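Local coordinates for hypothetical UPF0271 protein TTHB195 (Thermus thermophilus, PDB 2DFA) that probably serves as subunit A of an ATP-dependent 5-oxoprolinase, which cleaves 5-oxoproline to L-glutamate at the cost of ATP, at residues V132-V143 with A153-E163; A164-R172 with M199-G210. All coordinates share one frame; numbering follows the deposited sequence. Where two conformers were deposited one is given.

Interaction 1: V132-V143 with A153-E163; sequences VKAFDPGLPLVV and ARKAGLRVVLE
Strands 141-143 and 160-163 run parallel, their axes 4.6 Å apart at closest and 33° from alignment, and four backbone hydrogen bonds, from Leu141 N to Arg159 O through to Glu163 N to Val143 O, join them. This is a beta-alpha-beta crossover: helix 148-155 links the strands and packs on the side of Leu141 and Val143. Branched Val142 and Val161 suit extended backbone; on their side of the sheet Val161 CG2 meets Pro140 CB at 3.7 Å. Leu158, in the loop before the second strand, packs both methyls against the first segment. Its CD1 lies 4.0 Å from both Val132 CG1 and Leu141 CD2, while CD2 rests 3.7 Å from Lys133 CB. With CG anti to the backbone N (chi1 -174°) and its chain extended, Lys133 reaches past that methyl, and NZ donates a hydrogen bond to Ala156 O at 2.7 Å. A methionine here lacks the ammonium group, and Ala156 O would probably be left without this partner. Gly157, at positive phi, closes the helix in a Schellman motif. Pro140 CB lies over one face of the Arg159 guanidinium, whose NH2 donates to Phe250 O and whose NH1 reaches Gly138 O through a water 2.9 Å from each.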
# COMPACT_ATOMS: atom_id res chain seq x y z
N VAL A 132 -6.01 20.38 -11.98
CA VAL A 132 -6.24 20.18 -13.41
C VAL A 132 -5.73 21.38 -14.20
O VAL A 132 -5.07 21.23 -15.23
CB VAL A 132 -7.74 19.99 -13.72
CG1 VAL A 132 -7.97 20.00 -15.24
CG2 VAL A 132 -8.22 18.67 -13.12
N LYS A 133 -6.04 22.58 -13.71
CA LYS A 133 -5.62 23.81 -14.39
C LYS A 133 -4.10 23.95 -14.42
O LYS A 133 -3.52 24.37 -15.43
CB LYS A 133 -6.23 25.04 -13.71
CG LYS A 133 -5.95 26.35 -14.46
CD LYS A 133 -6.51 27.56 -13.73
CE LYS A 133 -6.41 28.82 -14.60
NZ LYS A 133 -7.04 29.99 -13.94
N ALA A 134 -3.45 23.60 -13.31
CA ALA A 134 -1.99 23.69 -13.21
C ALA A 134 -1.30 22.74 -14.18
O ALA A 134 -0.21 23.03 -14.67
CB ALA A 134 -1.54 23.39 -11.77
N PHE A 135 -1.93 21.60 -14.46
CA PHE A 135 -1.37 20.60 -15.37
C PHE A 135 -1.56 21.00 -16.84
O PHE A 135 -0.64 20.90 -17.64
CB PHE A 135 -2.02 19.24 -15.14
CG PHE A 135 -1.42 18.13 -15.96
CD1 PHE A 135 -0.18 17.59 -15.62
CD2 PHE A 135 -2.07 17.65 -17.09
CE1 PHE A 135 0.39 16.57 -16.39
CE2 PHE A 135 -1.50 16.63 -17.86
CZ PHE A 135 -0.27 16.10 -17.51
N ASP A 136 -2.78 21.43 -17.17
CA ASP A 136 -3.13 21.85 -18.53
C ASP A 136 -4.41 22.67 -18.45
O ASP A 136 -5.51 22.13 -18.33
CB ASP A 136 -3.36 20.63 -19.43
CG ASP A 136 -3.72 21.01 -20.86
OD1 ASP A 136 -3.95 22.22 -21.13
OD2 ASP A 136 -3.78 20.11 -21.72
N PRO A 137 -4.28 24.01 -18.53
CA PRO A 137 -5.42 24.94 -18.50
C PRO A 137 -6.53 24.57 -19.50
O PRO A 137 -7.69 24.95 -19.36
CB PRO A 137 -4.89 26.34 -18.81
CG PRO A 137 -3.37 26.27 -18.86
CD PRO A 137 -3.12 24.70 -19.06
N GLY A 138 -6.16 23.84 -20.55
CA GLY A 138 -7.11 23.51 -21.60
C GLY A 138 -7.91 22.24 -21.34
O GLY A 138 -8.83 21.91 -22.09
N LEU A 139 -7.57 21.52 -20.27
CA LEU A 139 -8.26 20.28 -19.93
C LEU A 139 -9.69 20.49 -19.43
O LEU A 139 -9.94 21.23 -18.48
CB LEU A 139 -7.49 19.53 -18.84
CG LEU A 139 -6.39 18.55 -19.24
CD1 LEU A 139 -5.65 18.09 -17.99
CD2 LEU A 139 -7.02 17.35 -19.96
N PRO A 140 -10.67 19.83 -20.08
CA PRO A 140 -12.05 19.99 -19.62
C PRO A 140 -12.29 19.14 -18.38
O PRO A 140 -11.72 18.06 -18.24
CB PRO A 140 -12.87 19.51 -20.81
CG PRO A 140 -12.00 18.46 -21.41
CD PRO A 140 -10.62 19.08 -21.34
N LEU A 141 -13.11 19.64 -17.47
CA LEU A 141 -13.42 18.92 -16.25
C LEU A 141 -14.88 18.51 -16.32
O LEU A 141 -15.75 19.34 -16.58
CB LEU A 141 -13.18 19.81 -15.03
CG LEU A 141 -13.35 19.21 -13.63
CD1 LEU A 141 -12.45 17.98 -13.47
CD2 LEU A 141 -13.01 20.27 -12.58
N VAL A 142 -15.14 17.22 -16.12
CA VAL A 142 -16.50 16.69 -16.13
C VAL A 142 -17.10 16.93 -14.75
O VAL A 142 -16.50 16.56 -13.74
CB VAL A 142 -16.50 15.18 -16.45
CG1 VAL A 142 -17.91 14.60 -16.36
CG2 VAL A 142 -15.93 14.95 -17.84
N VAL A 143 -18.27 17.55 -14.71
CA VAL A 143 -18.91 17.86 -13.43
C VAL A 143 -20.40 17.56 -13.41
O VAL A 143 -21.01 17.30 -14.44
CB VAL A 143 -18.74 19.35 -13.07
CG1 VAL A 143 -17.30 19.79 -13.28
CG2 VAL A 143 -19.68 20.20 -13.92
N ALA A 153 -15.22 24.97 -10.55
CA ALA A 153 -14.55 24.67 -11.81
C ALA A 153 -14.62 25.90 -12.72
O ALA A 153 -13.64 26.25 -13.36
CB ALA A 153 -15.20 23.47 -12.48
N ARG A 154 -15.78 26.54 -12.76
CA ARG A 154 -15.94 27.73 -13.60
C ARG A 154 -15.15 28.90 -13.03
O ARG A 154 -14.52 29.65 -13.78
CB ARG A 154 -17.43 28.10 -13.71
CG ARG A 154 -18.27 27.09 -14.51
CD ARG A 154 -19.72 27.54 -14.59
NE ARG A 154 -20.56 26.61 -15.35
CZ ARG A 154 -20.50 26.44 -16.67
NH1 ARG A 154 -19.65 27.15 -17.40
NH2 ARG A 154 -21.31 25.58 -17.26
N LYS A 155 -15.18 29.05 -11.71
CA LYS A 155 -14.44 30.13 -11.08
C LYS A 155 -12.95 29.98 -11.33
O LYS A 155 -12.22 30.98 -11.40
CB LYS A 155 -14.72 30.16 -9.56
CG LYS A 155 -16.09 30.73 -9.20
CD LYS A 155 -16.46 30.51 -7.73
CE LYS A 155 -15.52 31.22 -6.77
NZ LYS A 155 -15.87 30.93 -5.35
N ALA A 156 -12.49 28.74 -11.48
CA ALA A 156 -11.07 28.46 -11.73
C ALA A 156 -10.69 28.80 -13.16
O ALA A 156 -9.50 28.86 -13.49
CB ALA A 156 -10.76 26.99 -11.43
N GLY A 157 -11.69 28.99 -14.01
CA GLY A 157 -11.42 29.33 -15.40
C GLY A 157 -11.30 28.12 -16.31
O GLY A 157 -10.82 28.23 -17.43
N LEU A 158 -11.72 26.96 -15.82
CA LEU A 158 -11.65 25.73 -16.61
C LEU A 158 -12.89 25.53 -17.47
O LEU A 158 -13.97 26.01 -17.13
CB LEU A 158 -11.53 24.50 -15.71
CG LEU A 158 -10.26 24.25 -14.90
CD1 LEU A 158 -10.42 22.97 -14.10
CD2 LEU A 158 -9.07 24.15 -15.83
N ARG A 159 -12.72 24.82 -18.58
CA ARG A 159 -13.85 24.49 -19.44
C ARG A 159 -14.56 23.37 -18.69
O ARG A 159 -13.91 22.44 -18.21
CB ARG A 159 -13.37 23.97 -20.79
CG ARG A 159 -14.46 23.29 -21.59
CD ARG A 159 -13.90 22.62 -22.83
NE ARG A 159 -14.89 21.78 -23.49
CZ ARG A 159 -14.60 20.82 -24.36
NH1 ARG A 159 -13.34 20.58 -24.68
NH2 ARG A 159 -15.57 20.08 -24.89
N VAL A 160 -15.88 23.45 -18.59
CA VAL A 160 -16.63 22.43 -17.88
C VAL A 160 -17.53 21.62 -18.81
O VAL A 160 -18.08 22.15 -19.77
CB VAL A 160 -17.49 23.04 -16.75
CG1 VAL A 160 -16.60 23.79 -15.77
CG2 VAL A 160 -18.54 23.97 -17.35
N VAL A 161 -17.64 20.33 -18.52
CA VAL A 161 -18.47 19.41 -19.30
C VAL A 161 -19.55 18.85 -18.39
O VAL A 161 -19.25 18.25 -17.35
CB VAL A 161 -17.62 18.24 -19.85
CG1 VAL A 161 -18.50 17.29 -20.65
CG2 VAL A 161 -16.49 18.77 -20.72
N LEU A 162 -20.81 19.04 -18.76
CA LEU A 162 -21.94 18.58 -17.96
C LEU A 162 -22.31 17.12 -18.17
O LEU A 162 -22.59 16.68 -19.28
CB LEU A 162 -23.16 19.47 -18.21
CG LEU A 162 -22.91 20.96 -17.93
CD1 LEU A 162 -24.22 21.73 -18.09
CD2 LEU A 162 -22.36 21.14 -16.52
N GLU A 163 -22.33 16.38 -17.07
CA GLU A 163 -22.65 14.96 -17.09
C GLU A 163 -24.07 14.66 -16.62
O GLU A 163 -24.58 15.29 -15.70
CB GLU A 163 -21.64 14.21 -16.22
CG GLU A 163 -21.91 12.73 -16.06
CD GLU A 163 -20.75 12.01 -15.38
OE1 GLU A 163 -20.34 12.44 -14.28
OE2 GLU A 163 -20.26 11.02 -15.96
O HOH W 1 -10.11 23.74 -19.20
O HOH W 2 -10.80 22.01 -24.23

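Interaction 2: A164-R172 with M199-G210; sequences AFPERAYLR and MVLEGKVEALDG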
# COMPACT_ATOMS: atom_id res chain seq x y z
N ALA A 164 -24.70 13.68 -17.28
CA ALA A 164 -26.05 13.26 -16.93
C ALA A 164 -26.00 11.74 -16.75
O ALA A 164 -25.14 11.07 -17.33
CB ALA A 164 -27.03 13.63 -18.05
N PHE A 165 -26.92 11.21 -15.96
CA PHE A 165 -26.94 9.78 -15.68
C PHE A 165 -28.25 9.10 -16.06
O PHE A 165 -29.20 9.10 -15.29
CB PHE A 165 -26.66 9.54 -14.20
CG PHE A 165 -25.41 10.20 -13.70
CD1 PHE A 165 -25.37 11.57 -13.48
CD2 PHE A 165 -24.25 9.45 -13.48
CE1 PHE A 165 -24.20 12.19 -13.04
CE2 PHE A 165 -23.08 10.06 -13.04
CZ PHE A 165 -23.06 11.44 -12.82
N PRO A 166 -28.30 8.49 -17.25
CA PRO A 166 -29.52 7.80 -17.68
C PRO A 166 -29.93 6.64 -16.78
O PRO A 166 -31.08 6.21 -16.79
CB PRO A 166 -29.18 7.36 -19.11
CG PRO A 166 -27.69 7.20 -19.08
CD PRO A 166 -27.25 8.41 -18.29
N GLU A 167 -28.99 6.15 -15.97
CA GLU A 167 -29.28 5.03 -15.07
C GLU A 167 -29.69 5.44 -13.66
O GLU A 167 -30.01 4.59 -12.83
CB GLU A 167 -28.07 4.11 -14.97
CG GLU A 167 -27.64 3.48 -16.28
CD GLU A 167 -26.45 2.55 -16.11
OE1 GLU A 167 -26.62 1.46 -15.53
OE2 GLU A 167 -25.34 2.93 -16.54
N ARG A 168 -29.68 6.74 -13.38
CA ARG A 168 -30.04 7.23 -12.06
C ARG A 168 -31.30 8.09 -12.11
O ARG A 168 -31.49 8.85 -13.05
CB ARG A 168 -28.89 8.04 -11.46
CG ARG A 168 -27.64 7.23 -11.18
CD ARG A 168 -27.91 6.19 -10.09
NE ARG A 168 -28.26 6.83 -8.82
CZ ARG A 168 -27.42 7.57 -8.09
NH1 ARG A 168 -26.18 7.77 -8.51
NH2 ARG A 168 -27.83 8.11 -6.96
N ALA A 169 -32.14 7.95 -11.09
CA ALA A 169 -33.37 8.73 -11.03
C ALA A 169 -33.04 10.15 -10.57
O ALA A 169 -32.10 10.37 -9.81
CB ALA A 169 -34.36 8.09 -10.07
N TYR A 170 -33.83 11.11 -11.05
CA TYR A 170 -33.66 12.51 -10.70
C TYR A 170 -34.83 13.00 -9.87
O TYR A 170 -35.92 12.43 -9.92
CB TYR A 170 -33.56 13.37 -11.97
CG TYR A 170 -32.23 13.31 -12.67
CD1 TYR A 170 -31.79 12.15 -13.30
CD2 TYR A 170 -31.41 14.44 -12.72
CE1 TYR A 170 -30.57 12.10 -13.96
CE2 TYR A 170 -30.18 14.41 -13.38
CZ TYR A 170 -29.77 13.24 -13.99
OH TYR A 170 -28.55 13.21 -14.64
N LEU A 171 -34.61 14.05 -9.09
CA LEU A 171 -35.65 14.64 -8.27
C LEU A 171 -36.01 15.98 -8.89
O LEU A 171 -35.22 16.53 -9.67
CB LEU A 171 -35.16 14.84 -6.83
CG LEU A 171 -34.66 13.60 -6.09
CD1 LEU A 171 -34.20 14.01 -4.69
CD2 LEU A 171 -35.76 12.55 -6.00
N ARG A 172 -37.18 16.52 -8.56
CA ARG A 172 -37.59 17.80 -9.11
C ARG A 172 -36.55 18.89 -8.89
O ARG A 172 -36.43 19.82 -9.69
CB ARG A 172 -38.93 18.24 -8.51
CG ARG A 172 -40.11 17.40 -8.95
CD ARG A 172 -41.42 17.99 -8.46
NE ARG A 172 -41.68 19.31 -9.03
CZ ARG A 172 -41.93 19.54 -10.32
NH1 ARG A 172 -41.95 18.53 -11.18
NH2 ARG A 172 -42.15 20.77 -10.75
N MET A 199 -32.95 12.78 -22.64
CA MET A 199 -31.99 13.77 -22.17
C MET A 199 -31.30 14.48 -23.34
O MET A 199 -31.04 15.68 -23.33
CB MET A 199 -30.94 13.08 -21.31
CG MET A 199 -31.51 12.36 -20.09
SD MET A 199 -30.25 11.45 -19.19
CE MET A 199 -30.83 11.81 -17.52
N VAL A 200 -30.94 13.68 -24.37
CA VAL A 200 -30.28 14.27 -25.53
C VAL A 200 -31.25 15.08 -26.40
O VAL A 200 -31.07 16.26 -26.66
CB VAL A 200 -29.65 13.14 -26.36
CG1 VAL A 200 -28.97 13.72 -27.60
CG2 VAL A 200 -28.62 12.39 -25.53
N LEU A 201 -32.31 14.38 -26.87
CA LEU A 201 -33.24 15.00 -27.81
C LEU A 201 -34.06 16.15 -27.20
O LEU A 201 -34.42 17.11 -27.87
CB LEU A 201 -34.20 13.92 -28.34
CG LEU A 201 -33.52 12.79 -29.12
CD1 LEU A 201 -34.53 11.76 -29.64
CD2 LEU A 201 -32.76 13.30 -30.35
N GLU A 202 -34.41 16.02 -25.90
CA GLU A 202 -35.32 17.00 -25.32
C GLU A 202 -34.70 17.81 -24.17
O GLU A 202 -35.24 18.82 -23.73
CB GLU A 202 -36.58 16.27 -24.82
CG GLU A 202 -37.46 15.75 -25.96
CD GLU A 202 -38.62 14.98 -25.37
OE1 GLU A 202 -39.42 15.57 -24.66
OE2 GLU A 202 -38.75 13.79 -25.67
N GLY A 203 -33.55 17.33 -23.66
CA GLY A 203 -32.90 18.05 -22.57
C GLY A 203 -33.71 17.99 -21.28
O GLY A 203 -33.67 18.88 -20.43
N LYS A 204 -34.49 16.90 -21.15
CA LYS A 204 -35.28 16.72 -19.94
C LYS A 204 -35.34 15.25 -19.52
O LYS A 204 -35.14 14.33 -20.30
CB LYS A 204 -36.69 17.24 -20.21
CG LYS A 204 -36.78 18.76 -20.19
CD LYS A 204 -38.19 19.26 -20.47
CE LYS A 204 -38.33 20.78 -20.28
NZ LYS A 204 -37.37 21.48 -21.13
N VAL A 205 -35.59 15.04 -18.21
CA VAL A 205 -35.80 13.69 -17.72
C VAL A 205 -36.93 13.64 -16.68
O VAL A 205 -37.14 14.55 -15.89
CB VAL A 205 -34.50 13.20 -17.09
CG1 VAL A 205 -34.23 13.96 -15.80
CG2 VAL A 205 -34.59 11.71 -16.80
N GLU A 206 -37.70 12.54 -16.73
CA GLU A 206 -38.73 12.35 -15.71
C GLU A 206 -38.13 12.48 -14.31
O GLU A 206 -36.99 12.11 -14.03
CB GLU A 206 -39.33 10.95 -15.90
CG GLU A 206 -40.63 10.76 -15.11
CD GLU A 206 -41.06 9.31 -15.19
OE1 GLU A 206 -40.66 8.64 -16.13
OE2 GLU A 206 -41.83 8.88 -14.32
N ALA A 207 -38.93 13.08 -13.41
CA ALA A 207 -38.49 13.17 -12.02
C ALA A 207 -39.21 12.14 -11.15
O ALA A 207 -40.40 11.86 -11.31
CB ALA A 207 -38.78 14.59 -11.52
N LEU A 208 -38.44 11.53 -10.24
CA LEU A 208 -39.01 10.50 -9.38
C LEU A 208 -40.15 11.04 -8.51
O LEU A 208 -41.13 10.37 -8.24
CB LEU A 208 -37.86 9.95 -8.52
CG LEU A 208 -38.29 8.85 -7.54
CD1 LEU A 208 -38.92 7.65 -8.26
CD2 LEU A 208 -37.11 8.30 -6.73
N ASP A 209 -39.98 12.29 -8.04
CA ASP A 209 -40.99 12.87 -7.16
C ASP A 209 -42.02 13.73 -7.91
O ASP A 209 -42.58 14.69 -7.39
CB ASP A 209 -40.31 13.66 -6.03
CG ASP A 209 -39.40 14.74 -6.60
OD1 ASP A 209 -38.85 14.53 -7.68
OD2 ASP A 209 -39.18 15.75 -5.92
N GLY A 210 -42.30 13.36 -9.16
CA GLY A 210 -43.29 14.09 -9.94
C GLY A 210 -42.81 14.95 -11.08
O GLY A 210 -41.83 15.70 -10.94
O HOH W 3 -35.94 10.13 -12.46
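The tightly packed half of this contact is the Tyr170 ring on Val205 and Met199, both on the same side of it. One methyl of short, branched Val205, CG1, rests over the ring toward its CG rim in a CH-pi contact, 4.1 Å from the centroid and 25° off the normal. Flexible Met199 runs toward Tyr170 from the helix, its CE meeting the ring obliquely, 3.6 Å from CE1, and its SD against Ala164 and Pro166. Phe165 N holds the hydroxyl end in place, donating to Tyr170 OH at 2.9 Å. Towards solvent, polar bonds take over. The type I beta turn Ala207-Gly210, after strand 204-206, presents Leu208 N and the Asp209 carboxylate to the loop. Leu208 N meets Tyr170 O almost straight, at 2.7 Å. Asp209, with CG between backbone N and carbonyl carbon (chi1 57°), turns the syn lone pair of OD1 to Arg172 N, 2.7 Å away. Arg172 bends at chi3, bringing NH1 to Gly210 O at 2.8 Å, in the guanidinium plane. A water joins Tyr170 N to Glu206 O. The loop runs from strand 160-164, beside strand 219-222, past the end of helix 189-201 to the antiparallel pair 204-206 and 212-214.

In the fold
Interactions 1 and 2 follow in series along the chain: strand 160-164 is paired in the first, and the loop leaving it is packed in the second, their centres 24 Å apart. Interaction 1 belongs largely to the buried parallel sheet, so regular backbone bonds and aliphatic side chains dominate, with Lys133 and Arg159 at its margin. Interaction 2, only partly buried, has no regular strand pairing; one aromatic ring anchors its inner end, and an aspartate, an arginine and turn backbone hold the outer one. Strand 219-222 borders both, touching Val161 and Glu163 in the first and Ala164 and Met199 in the second. The second subunit packs against Ala134 and Phe135, beside interaction 1.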